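Local coordinates for protein fimbrium subunit Fim1C (Bacteroides vulgatus, PDB 4QB7) that is probably a component of the tip of a fimbrium, the kind of surface filament that mediates cell adhesion and biofilm formation, at residues L285-N290 / Y327-K332; R12-D17 / K89-F94; R82-D87 / G158-K163. All coordinates share one frame; numbering follows the deposited sequence.

Interaction 1: residues L285-N290 / Y327-K332. With SO4 (sulfate ion), chain K.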
loop_
_atom_site.group_PDB
_atom_site.type_symbol
_atom_site.label_atom_id
_atom_site.label_comp_id
_atom_site.label_asym_id
_atom_site.label_seq_id
_atom_site.Cartn_x
_atom_site.Cartn_y
_atom_site.Cartn_z
ATOM N N LEU A 285 13.084 -10.986 2.963
ATOM C CA LEU A 285 13.155 -9.535 3.057
ATOM C C LEU A 285 13.939 -9.179 4.325
ATOM O O LEU A 285 13.787 -9.846 5.359
ATOM C CB LEU A 285 11.768 -8.893 3.067
ATOM C CG LEU A 285 10.935 -9.050 1.802
ATOM C CD1 LEU A 285 9.590 -8.525 2.013
ATOM C CD2 LEU A 285 11.566 -8.367 0.625
ATOM N N LYS A 286 14.818 -8.177 4.234
ATOM C CA LYS A 286 15.641 -7.742 5.364
ATOM C C LYS A 286 15.690 -6.232 5.469
ATOM O O LYS A 286 15.461 -5.546 4.480
ATOM C CB LYS A 286 17.094 -8.251 5.208
ATOM C CG LYS A 286 17.277 -9.738 5.276
ATOM C CD LYS A 286 18.727 -10.068 5.022
ATOM C CE LYS A 286 18.927 -11.270 4.138
ATOM N NZ LYS A 286 18.694 -12.519 4.892
ATOM N N LEU A 287 16.072 -5.722 6.643
ATOM C CA LEU A 287 16.332 -4.311 6.894
ATOM C C LEU A 287 17.835 -4.124 7.157
ATOM O O LEU A 287 18.465 -5.026 7.687
ATOM C CB LEU A 287 15.524 -3.786 8.103
ATOM C CG LEU A 287 13.999 -3.809 8.044
ATOM C CD1 LEU A 287 13.431 -3.358 9.380
ATOM C CD2 LEU A 287 13.458 -2.917 6.953
ATOM N N LYS A 288 18.403 -2.975 6.781
ATOM C CA LYS A 288 19.788 -2.572 7.056
ATOM C C LYS A 288 19.664 -1.310 7.898
ATOM O O LYS A 288 19.111 -0.316 7.422
ATOM C CB LYS A 288 20.611 -2.356 5.763
ATOM C CG LYS A 288 20.806 -3.593 4.878
ATOM C CD LYS A 288 21.587 -4.709 5.569
ATOM C CE LYS A 288 22.030 -5.768 4.608
ATOM N NZ LYS A 288 23.273 -5.370 3.915
ATOM N N ILE A 289 20.041 -1.379 9.182
ATOM C CA ILE A 289 19.859 -0.257 10.098
ATOM C C ILE A 289 21.198 0.331 10.534
ATOM O O ILE A 289 22.216 -0.386 10.624
ATOM C CB ILE A 289 18.980 -0.681 11.300
ATOM C CG1 ILE A 289 18.414 0.548 12.059
ATOM C CG2 ILE A 289 19.685 -1.699 12.205
ATOM C CD1 ILE A 289 17.307 0.273 13.083
ATOM N N ASN A 290 21.185 1.670 10.769
ATOM C CA ASN A 290 22.323 2.476 11.249
ATOM C C ASN A 290 21.916 3.154 12.540
ATOM O O ASN A 290 20.849 3.751 12.594
ATOM C CB ASN A 290 22.716 3.530 10.212
ATOM C CG ASN A 290 23.245 3.014 8.911
ATOM O OD1 ASN A 290 23.215 1.821 8.607
ATOM N ND2 ASN A 290 23.787 3.919 8.115
ATOM N N TYR A 327 6.749 -3.287 12.366
ATOM C CA TYR A 327 7.865 -4.081 12.886
ATOM C C TYR A 327 8.417 -3.436 14.131
ATOM O O TYR A 327 8.709 -2.233 14.124
ATOM C CB TYR A 327 8.975 -4.236 11.854
ATOM C CG TYR A 327 8.552 -4.866 10.554
ATOM C CD1 TYR A 327 8.144 -6.198 10.501
ATOM C CD2 TYR A 327 8.633 -4.159 9.357
ATOM C CE1 TYR A 327 7.739 -6.783 9.300
ATOM C CE2 TYR A 327 8.252 -4.741 8.144
ATOM C CZ TYR A 327 7.797 -6.051 8.124
ATOM O OH TYR A 327 7.443 -6.642 6.935
ATOM N N VAL A 328 8.522 -4.211 15.219
ATOM C CA VAL A 328 9.119 -3.708 16.452
ATOM C C VAL A 328 10.459 -4.401 16.604
ATOM O O VAL A 328 10.513 -5.629 16.696
ATOM C CB VAL A 328 8.200 -3.864 17.683
ATOM C CG1 VAL A 328 8.873 -3.330 18.950
ATOM C CG2 VAL A 328 6.855 -3.175 17.440
ATOM N N LEU A 329 11.536 -3.606 16.571
ATOM C CA LEU A 329 12.946 -4.035 16.681
ATOM C C LEU A 329 13.496 -3.782 18.067
ATOM O O LEU A 329 13.463 -2.633 18.545
ATOM C CB LEU A 329 13.828 -3.261 15.678
ATOM C CG LEU A 329 13.884 -3.648 14.217
ATOM C CD1 LEU A 329 12.486 -3.769 13.582
ATOM C CD2 LEU A 329 14.696 -2.638 13.485
ATOM N N THR A 330 14.003 -4.851 18.717
ATOM C CA THR A 330 14.603 -4.761 20.033
ATOM C C THR A 330 16.100 -4.933 19.875
ATOM O O THR A 330 16.562 -5.994 19.462
ATOM C CB THR A 330 13.989 -5.770 21.034
ATOM O OG1 THR A 330 12.590 -5.533 21.152
ATOM C CG2 THR A 330 14.616 -5.660 22.419
ATOM N N ILE A 331 16.859 -3.879 20.179
ATOM C CA ILE A 331 18.313 -3.939 20.124
ATOM C C ILE A 331 18.796 -4.530 21.445
ATOM O O ILE A 331 18.530 -3.956 22.497
ATOM C CB ILE A 331 18.926 -2.555 19.819
ATOM C CG1 ILE A 331 18.309 -1.946 18.526
ATOM C CG2 ILE A 331 20.438 -2.695 19.731
ATOM C CD1 ILE A 331 18.750 -0.560 18.226
ATOM N N LYS A 332 19.419 -5.723 21.391
ATOM C CA LYS A 332 19.954 -6.422 22.565
ATOM C C LYS A 332 21.274 -5.786 22.925
ATOM O O LYS A 332 22.189 -5.783 22.101
ATOM C CB LYS A 332 20.126 -7.918 22.295
ATOM C CG LYS A 332 18.873 -8.745 22.551
ATOM C CD LYS A 332 19.230 -10.233 22.755
ATOM C CE LYS A 332 19.703 -10.573 24.157
ATOM N NZ LYS A 332 20.886 -11.488 24.159
HETATM S S SO4 K . 23.974 7.324 8.859
HETATM O O1 SO4 K . 24.259 7.420 10.245
HETATM O O2 SO4 K . 25.153 6.792 8.212
HETATM O O3 SO4 K . 22.890 6.401 8.707
HETATM O O4 SO4 K . 23.607 8.666 8.319
#

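Interaction 2: residues R12-D17 / K89-F94. With SO4 (sulfate ion), chain I; SO4 (sulfate ion), chain L.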
loop_
_atom_site.group_PDB
_atom_site.type_symbol
_atom_site.label_atom_id
_atom_site.label_comp_id
_atom_site.label_asym_id
_atom_site.label_seq_id
_atom_site.Cartn_x
_atom_site.Cartn_y
_atom_site.Cartn_z
ATOM N N ARG A 12 -34.294 5.663 -14.188
ATOM C CA ARG A 12 -33.403 4.786 -14.939
ATOM C C ARG A 12 -31.915 5.228 -14.876
ATOM O O ARG A 12 -31.057 4.447 -15.270
ATOM C CB ARG A 12 -33.887 4.679 -16.400
ATOM C CG ARG A 12 -33.831 3.258 -16.981
ATOM C CD ARG A 12 -34.672 3.034 -18.236
ATOM N NE ARG A 12 -34.564 4.103 -19.237
ATOM C CZ ARG A 12 -33.701 4.121 -20.255
ATOM N NH1 ARG A 12 -32.832 3.126 -20.419
ATOM N NH2 ARG A 12 -33.694 5.139 -21.107
ATOM N N THR A 13 -31.591 6.427 -14.358
ATOM C CA THR A 13 -30.174 6.822 -14.295
ATOM C C THR A 13 -29.442 6.072 -13.131
ATOM O O THR A 13 -30.020 5.754 -12.075
ATOM C CB THR A 13 -29.967 8.358 -14.272
ATOM O OG1 THR A 13 -28.559 8.641 -14.221
ATOM C CG2 THR A 13 -30.706 9.053 -13.129
ATOM N N ILE A 14 -28.175 5.748 -13.404
ATOM C CA ILE A 14 -27.306 4.973 -12.538
ATOM C C ILE A 14 -26.697 5.895 -11.513
ATOM O O ILE A 14 -26.035 6.869 -11.866
ATOM C CB ILE A 14 -26.246 4.199 -13.378
ATOM C CG1 ILE A 14 -26.964 3.221 -14.334
ATOM C CG2 ILE A 14 -25.219 3.468 -12.474
ATOM C CD1 ILE A 14 -26.206 2.731 -15.423
ATOM N N GLY A 15 -26.980 5.599 -10.254
ATOM C CA GLY A 15 -26.467 6.347 -9.125
ATOM C C GLY A 15 -25.199 5.705 -8.617
ATOM O O GLY A 15 -24.985 4.496 -8.815
ATOM N N LEU A 16 -24.330 6.526 -7.992
ATOM C CA LEU A 16 -23.076 6.036 -7.435
ATOM C C LEU A 16 -23.017 6.313 -5.970
ATOM O O LEU A 16 -23.444 7.368 -5.521
ATOM C CB LEU A 16 -21.820 6.650 -8.101
ATOM C CG LEU A 16 -21.686 6.637 -9.610
ATOM C CD1 LEU A 16 -20.399 7.288 -10.011
ATOM C CD2 LEU A 16 -21.766 5.232 -10.163
ATOM N N ASP A 17 -22.392 5.405 -5.238
ATOM C CA ASP A 17 -22.137 5.537 -3.818
ATOM C C ASP A 17 -20.870 4.789 -3.493
ATOM O O ASP A 17 -20.547 3.815 -4.156
ATOM C CB ASP A 17 -23.328 5.016 -2.991
ATOM C CG ASP A 17 -23.181 5.204 -1.492
ATOM O OD1 ASP A 17 -22.624 6.262 -1.070
ATOM O OD2 ASP A 17 -23.646 4.315 -0.738
ATOM N N LYS A 89 -31.521 -7.062 -19.092
ATOM C CA LYS A 89 -30.073 -7.058 -19.198
ATOM C C LYS A 89 -29.460 -6.653 -17.861
ATOM O O LYS A 89 -30.061 -5.877 -17.102
ATOM C CB LYS A 89 -29.622 -6.107 -20.313
ATOM C CG LYS A 89 -29.697 -6.734 -21.685
ATOM C CD LYS A 89 -28.862 -5.970 -22.700
ATOM C CE LYS A 89 -29.673 -5.116 -23.637
ATOM N NZ LYS A 89 -30.222 -3.922 -22.940
ATOM N N LYS A 90 -28.269 -7.187 -17.578
ATOM C CA LYS A 90 -27.525 -6.963 -16.339
ATOM C C LYS A 90 -26.247 -6.176 -16.606
ATOM O O LYS A 90 -25.739 -6.201 -17.736
ATOM C CB LYS A 90 -27.199 -8.315 -15.676
ATOM C CG LYS A 90 -28.449 -9.028 -15.140
ATOM C CD LYS A 90 -28.175 -10.394 -14.518
ATOM C CE LYS A 90 -29.489 -10.955 -14.047
ATOM N NZ LYS A 90 -29.433 -12.389 -13.677
ATOM N N ILE A 91 -25.742 -5.447 -15.580
ATOM C CA ILE A 91 -24.470 -4.707 -15.682
ATOM C C ILE A 91 -23.562 -5.103 -14.525
ATOM O O ILE A 91 -23.983 -5.096 -13.366
ATOM C CB ILE A 91 -24.616 -3.154 -15.782
ATOM C CG1 ILE A 91 -25.611 -2.734 -16.899
ATOM C CG2 ILE A 91 -23.244 -2.492 -16.025
ATOM C CD1 ILE A 91 -26.095 -1.331 -16.674
ATOM N N THR A 92 -22.322 -5.482 -14.855
ATOM C CA THR A 92 -21.301 -5.857 -13.893
ATOM C C THR A 92 -20.290 -4.718 -13.821
ATOM O O THR A 92 -19.778 -4.245 -14.848
ATOM C CB THR A 92 -20.681 -7.222 -14.235
ATOM O OG1 THR A 92 -21.612 -8.212 -13.845
ATOM C CG2 THR A 92 -19.392 -7.493 -13.467
ATOM N N PHE A 93 -20.004 -4.293 -12.588
ATOM C CA PHE A 93 -19.100 -3.196 -12.312
ATOM C C PHE A 93 -17.842 -3.679 -11.619
ATOM O O PHE A 93 -17.845 -4.701 -10.928
ATOM C CB PHE A 93 -19.813 -2.129 -11.450
ATOM C CG PHE A 93 -21.049 -1.533 -12.091
ATOM C CD1 PHE A 93 -22.289 -2.151 -11.960
ATOM C CD2 PHE A 93 -20.972 -0.355 -12.830
ATOM C CE1 PHE A 93 -23.426 -1.615 -12.580
ATOM C CE2 PHE A 93 -22.107 0.182 -13.443
ATOM C CZ PHE A 93 -23.332 -0.441 -13.299
ATOM N N PHE A 94 -16.755 -2.928 -11.853
ATOM C CA PHE A 94 -15.429 -3.002 -11.233
ATOM C C PHE A 94 -14.966 -1.570 -11.044
ATOM O O PHE A 94 -15.389 -0.686 -11.796
ATOM C CB PHE A 94 -14.420 -3.810 -12.082
ATOM C CG PHE A 94 -14.840 -5.226 -12.365
ATOM C CD1 PHE A 94 -14.615 -6.236 -11.432
ATOM C CD2 PHE A 94 -15.475 -5.554 -13.559
ATOM C CE1 PHE A 94 -15.016 -7.548 -11.697
ATOM C CE2 PHE A 94 -15.860 -6.872 -13.828
ATOM C CZ PHE A 94 -15.648 -7.852 -12.887
HETATM S S SO4 I . -27.443 -15.024 -12.376
HETATM O O1 SO4 I . -27.152 -14.395 -11.079
HETATM O O2 SO4 I . -26.616 -16.211 -12.568
HETATM O O3 SO4 I . -28.840 -15.443 -12.393
HETATM O O4 SO4 I . -27.184 -14.035 -13.424
HETATM S S SO4 L . -31.832 -0.364 -23.191
HETATM O O1 SO4 L . -31.893 0.703 -22.177
HETATM O O2 SO4 L . -30.670 -1.217 -22.941
HETATM O O3 SO4 L . -33.059 -1.171 -23.138
HETATM O O4 SO4 L . -31.690 0.259 -24.509
#

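Interaction 3: residues R82-D87 / G158-K163. With SO4 (sulfate ion), chain L; SO4 (sulfate ion), chain M.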
loop_
_atom_site.group_PDB
_atom_site.type_symbol
_atom_site.label_atom_id
_atom_site.label_comp_id
_atom_site.label_asym_id
_atom_site.label_seq_id
_atom_site.Cartn_x
_atom_site.Cartn_y
_atom_site.Cartn_z
ATOM N N ARG A 82 -25.271 7.424 -18.400
ATOM C CA ARG A 82 -25.681 6.068 -18.690
ATOM C C ARG A 82 -26.915 5.762 -17.890
ATOM O O ARG A 82 -27.095 6.290 -16.786
ATOM C CB ARG A 82 -24.562 5.075 -18.336
ATOM C CG ARG A 82 -23.316 5.149 -19.199
ATOM C CD ARG A 82 -23.453 4.436 -20.532
ATOM N NE ARG A 82 -22.174 4.447 -21.241
ATOM C CZ ARG A 82 -21.748 5.444 -22.014
ATOM N NH1 ARG A 82 -22.514 6.511 -22.219
ATOM N NH2 ARG A 82 -20.557 5.377 -22.594
ATOM N N PHE A 83 -27.746 4.874 -18.434
ATOM C CA PHE A 83 -29.014 4.491 -17.851
ATOM C C PHE A 83 -29.102 3.011 -17.666
ATOM O O PHE A 83 -28.494 2.273 -18.438
ATOM C CB PHE A 83 -30.147 4.968 -18.785
ATOM C CG PHE A 83 -30.206 6.473 -18.934
ATOM C CD1 PHE A 83 -29.403 7.130 -19.866
ATOM C CD2 PHE A 83 -31.040 7.235 -18.127
ATOM C CE1 PHE A 83 -29.416 8.523 -19.969
ATOM C CE2 PHE A 83 -31.069 8.625 -18.247
ATOM C CZ PHE A 83 -30.247 9.259 -19.160
ATOM N N TRP A 84 -29.897 2.554 -16.684
ATOM C CA TRP A 84 -30.130 1.126 -16.486
ATOM C C TRP A 84 -30.863 0.599 -17.699
ATOM O O TRP A 84 -31.651 1.347 -18.289
ATOM C CB TRP A 84 -30.950 0.845 -15.218
ATOM C CG TRP A 84 -30.227 1.121 -13.929
ATOM C CD1 TRP A 84 -30.438 2.168 -13.089
ATOM C CD2 TRP A 84 -29.191 0.319 -13.322
ATOM N NE1 TRP A 84 -29.589 2.090 -12.010
ATOM C CE2 TRP A 84 -28.807 0.968 -12.130
ATOM C CE3 TRP A 84 -28.549 -0.884 -13.674
ATOM C CZ2 TRP A 84 -27.828 0.443 -11.270
ATOM C CZ3 TRP A 84 -27.557 -1.383 -12.846
ATOM C CH2 TRP A 84 -27.220 -0.737 -11.647
ATOM N N PRO A 85 -30.674 -0.669 -18.105
ATOM C CA PRO A 85 -31.437 -1.167 -19.256
ATOM C C PRO A 85 -32.956 -1.139 -19.006
ATOM O O PRO A 85 -33.405 -1.226 -17.858
ATOM C CB PRO A 85 -30.914 -2.598 -19.424
ATOM C CG PRO A 85 -29.599 -2.616 -18.744
ATOM C CD PRO A 85 -29.767 -1.709 -17.576
ATOM N N ILE A 86 -33.740 -0.971 -20.081
ATOM C CA ILE A 86 -35.212 -1.003 -20.026
ATOM C C ILE A 86 -35.649 -2.478 -19.936
ATOM O O ILE A 86 -36.660 -2.783 -19.303
ATOM C CB ILE A 86 -35.875 -0.279 -21.239
ATOM C CG1 ILE A 86 -35.330 1.150 -21.427
ATOM C CG2 ILE A 86 -37.403 -0.214 -21.091
ATOM C CD1 ILE A 86 -35.137 1.579 -22.959
ATOM N N ASP A 87 -34.870 -3.395 -20.550
ATOM C CA ASP A 87 -35.170 -4.823 -20.527
ATOM C C ASP A 87 -34.472 -5.510 -19.306
ATOM O O ASP A 87 -34.161 -4.826 -18.334
ATOM C CB ASP A 87 -34.799 -5.472 -21.878
ATOM C CG ASP A 87 -33.351 -5.300 -22.301
ATOM O OD1 ASP A 87 -32.553 -4.782 -21.492
ATOM O OD2 ASP A 87 -33.006 -5.723 -23.429
ATOM N N GLY A 158 -31.277 1.432 -7.785
ATOM C CA GLY A 158 -30.593 2.040 -8.924
ATOM C C GLY A 158 -29.199 2.585 -8.622
ATOM O O GLY A 158 -28.600 3.251 -9.474
ATOM N N THR A 159 -28.670 2.325 -7.414
ATOM C CA THR A 159 -27.366 2.839 -7.001
ATOM C C THR A 159 -26.332 1.727 -6.905
ATOM O O THR A 159 -26.574 0.693 -6.264
ATOM C CB THR A 159 -27.478 3.588 -5.655
ATOM O OG1 THR A 159 -28.377 4.668 -5.825
ATOM C CG2 THR A 159 -26.140 4.144 -5.153
ATOM N N VAL A 160 -25.156 1.984 -7.491
ATOM C CA VAL A 160 -24.037 1.060 -7.424
ATOM C C VAL A 160 -23.214 1.472 -6.214
ATOM O O VAL A 160 -22.680 2.581 -6.185
ATOM C CB VAL A 160 -23.202 0.989 -8.744
ATOM C CG1 VAL A 160 -22.176 -0.123 -8.672
ATOM C CG2 VAL A 160 -24.111 0.785 -9.954
ATOM N N GLN A 161 -23.171 0.621 -5.182
ATOM C CA GLN A 161 -22.374 0.945 -4.007
ATOM C C GLN A 161 -21.016 0.253 -4.082
ATOM O O GLN A 161 -20.931 -0.973 -3.948
ATOM C CB GLN A 161 -23.077 0.582 -2.696
ATOM C CG GLN A 161 -22.271 1.121 -1.507
ATOM C CD GLN A 161 -22.659 0.585 -0.165
ATOM O OE1 GLN A 161 -22.814 -0.625 0.036
ATOM N NE2 GLN A 161 -22.724 1.477 0.811
ATOM N N PHE A 162 -19.953 1.050 -4.250
ATOM C CA PHE A 162 -18.600 0.546 -4.306
ATOM C C PHE A 162 -18.057 0.428 -2.896
ATOM O O PHE A 162 -18.412 1.208 -2.021
ATOM C CB PHE A 162 -17.716 1.439 -5.187
ATOM C CG PHE A 162 -18.191 1.537 -6.618
ATOM C CD1 PHE A 162 -17.850 0.560 -7.551
ATOM C CD2 PHE A 162 -18.992 2.602 -7.034
ATOM C CE1 PHE A 162 -18.323 0.631 -8.867
ATOM C CE2 PHE A 162 -19.463 2.676 -8.352
ATOM C CZ PHE A 162 -19.131 1.686 -9.259
ATOM N N LYS A 163 -17.227 -0.580 -2.682
ATOM C CA LYS A 163 -16.579 -0.969 -1.436
ATOM C C LYS A 163 -15.148 -1.251 -1.832
ATOM O O LYS A 163 -14.892 -2.246 -2.501
ATOM C CB LYS A 163 -17.303 -2.222 -0.900
ATOM C CG LYS A 163 -17.465 -2.386 0.601
ATOM C CD LYS A 163 -18.872 -2.961 0.802
ATOM C CE LYS A 163 -19.109 -3.744 2.071
ATOM N NZ LYS A 163 -20.575 -3.975 2.280
HETATM S S SO4 L . -31.832 -0.364 -23.191
HETATM O O1 SO4 L . -31.893 0.703 -22.177
HETATM O O2 SO4 L . -30.670 -1.217 -22.941
HETATM O O3 SO4 L . -33.059 -1.171 -23.138
HETATM O O4 SO4 L . -31.690 0.259 -24.509
HETATM S S SO4 M . -24.177 0.894 4.373
HETATM O O1 SO4 M . -24.587 1.106 5.765
HETATM O O2 SO4 M . -23.987 -0.540 4.110
HETATM O O3 SO4 M . -25.209 1.413 3.473
HETATM O O4 SO4 M . -22.926 1.616 4.144
#

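Interaction 1: residues L285-N290 / Y327-K332
In the interior of a beta sandwich, Leu287 and Ile289 of strand 286-296 meet Leu329 of strand 323-331. The two strands belong to different sheets, and their backbones keep a sheet-to-sheet spacing, with the CA atoms of Ile289 and Leu329 10.3 Å apart. No hydrogen bond crosses; the contact between the two segments is made by side chains alone. Leu329 forks, giving one methyl to each opposing residue. Its CD2 reaches CD1 of Ile289, tip to tip, at 3.9 Å, while its CD1 stands 4.3 Å from CD1 of Leu287. The isoleucine can extend this far because CG1 lies opposite the backbone N (chi1 -163°) and the chain continues straight to CD1. The fold belongs to the fimbrillin superfamily, in the transthyretin clan. Alternation along strand 286-296 puts Leu287 and Ile289 on the inner face, and Lys286, Lys288 and Asn290 on the other side of the sheet, where Lys288 makes a salt bridge with Glu228. Around these three side chains, Ile289 also packs on Ile338, and Leu329 on Ile174 of the neighbouring strand. Asn290 puts its amide to use on the outer face: ND2 donates to O3 of a sulfate ion, probably taken up from the crystallisation liquor, at 2.7 Å with an N-H...O angle of 149°. A second, weak bond runs from the same ND2 to O2 of that ion at 3.2 Å. Rotation of the amide is fixed from its other end, since OD1 accepts the backbone N-H of Asn309, and Thr191 OG1 gives the sulfate a further hydrogen bond.

Interaction 2: residues R12-D17 / K89-F94
Ile14 and Ile91 share one conformation, CG1 placed beside the backbone N (chi1 -61° and -51°) and the chain extended beyond it, and this sends the two CD1 methyls to meet at 4.3 Å. The contact spans the interior between two strands of one mixed beta sheet of the fimbrillin-like fold: strand 15-18 runs parallel beside 159-178 on one side, and 90-97 lies across the core. Residues 12-17 fall in a predicted propeptide, so this packing may be specific to the unprocessed protein. In Ile14 the same torsion leaves CG2 pointing at the ring of Phe93, which it approaches obliquely, 4.4 Å from CZ. Phe93 is backed within its own strand by Ile91 CG2, which sits 3.4 Å above one ring face, offset toward the rim. Val160 touches both Ile14 and Phe93, and Phe63 and Ala44 pack against them as well. On the opposite face of strand 90-97 from Ile91 and Phe93, Lys90 stretches out in full and donates from NZ to O4 of one sulfate ion at 2.8 Å, and also to Ser49 O. With the amine gone, as in an alanine here, the sulfate and the Ser49 carbonyl would probably both lose this donor. Lys89 instead bends at chi3 and chi4, which carries its NZ to O2 of a second sulfate at 2.7 Å, and the same NZ forms a salt bridge with Asp87 OD1.

Interaction 3: residues R82-D87 / G158-K163
Trp84, in the loop segment 82-87, reaches the residue that leads into strand 159-178, with its indole N-H directed at the backbone of Gly158. Trp84 CG lies beside the backbone N (chi1 -69°), and the ring is turned so that NE1 donates to Gly158 O at 3.0 Å. The oxygen sits in the indole plane, yet the donor meets the carbonyl from the side, at a C=O...N angle of 103°, and tilted from the carbonyl plane. Gly158 has a positive phi, and a beta carbon there would fall close to NE1. The six-membered ring reaches farther along the strand, where CH2 lies 3.9 Å from Val160 CG2, the two side chains crossing obliquely. With CG1 opposite the backbone N (chi1 -172°), Val160 turns CG2 to the tryptophan and CG1 to the Phe162 ring, 3.6 Å above one face and offset toward the rim. Beyond the indole, Ile86 N donates to two oxygens of one sulfate, O3 at 3.1 Å and O1 at 3.3 Å. Trp84, also packed on Ile91, carries the loop between strands 75-77 and 90-97 onto the buried side of strand 159-178, in the mixed beta sheet of a fimbrillin-like fold.

Interactions 2 and 3 form one continuous contact region, their centres 2 Å apart, and their segments alternate along the chain. Residues 12-17 link up with both segments of interaction 3: Arg12 O is 2.6 Å from Trp84 N and Asp17 O is 2.8 Å from Phe162 N, both probable hydrogen bonds, the latter joining neighbouring strands. One sulfate is shared, held by Lys89 of interaction 2 and the backbone N of Ile86 of interaction 3. Interaction 1 lies beyond the chain's centre, with its centre 48 Å from that of interaction 2 and 50 Å from that of interaction 3. The long strand 159-178, which neighbours both 15-18 and 323-331, runs between these two distant ends.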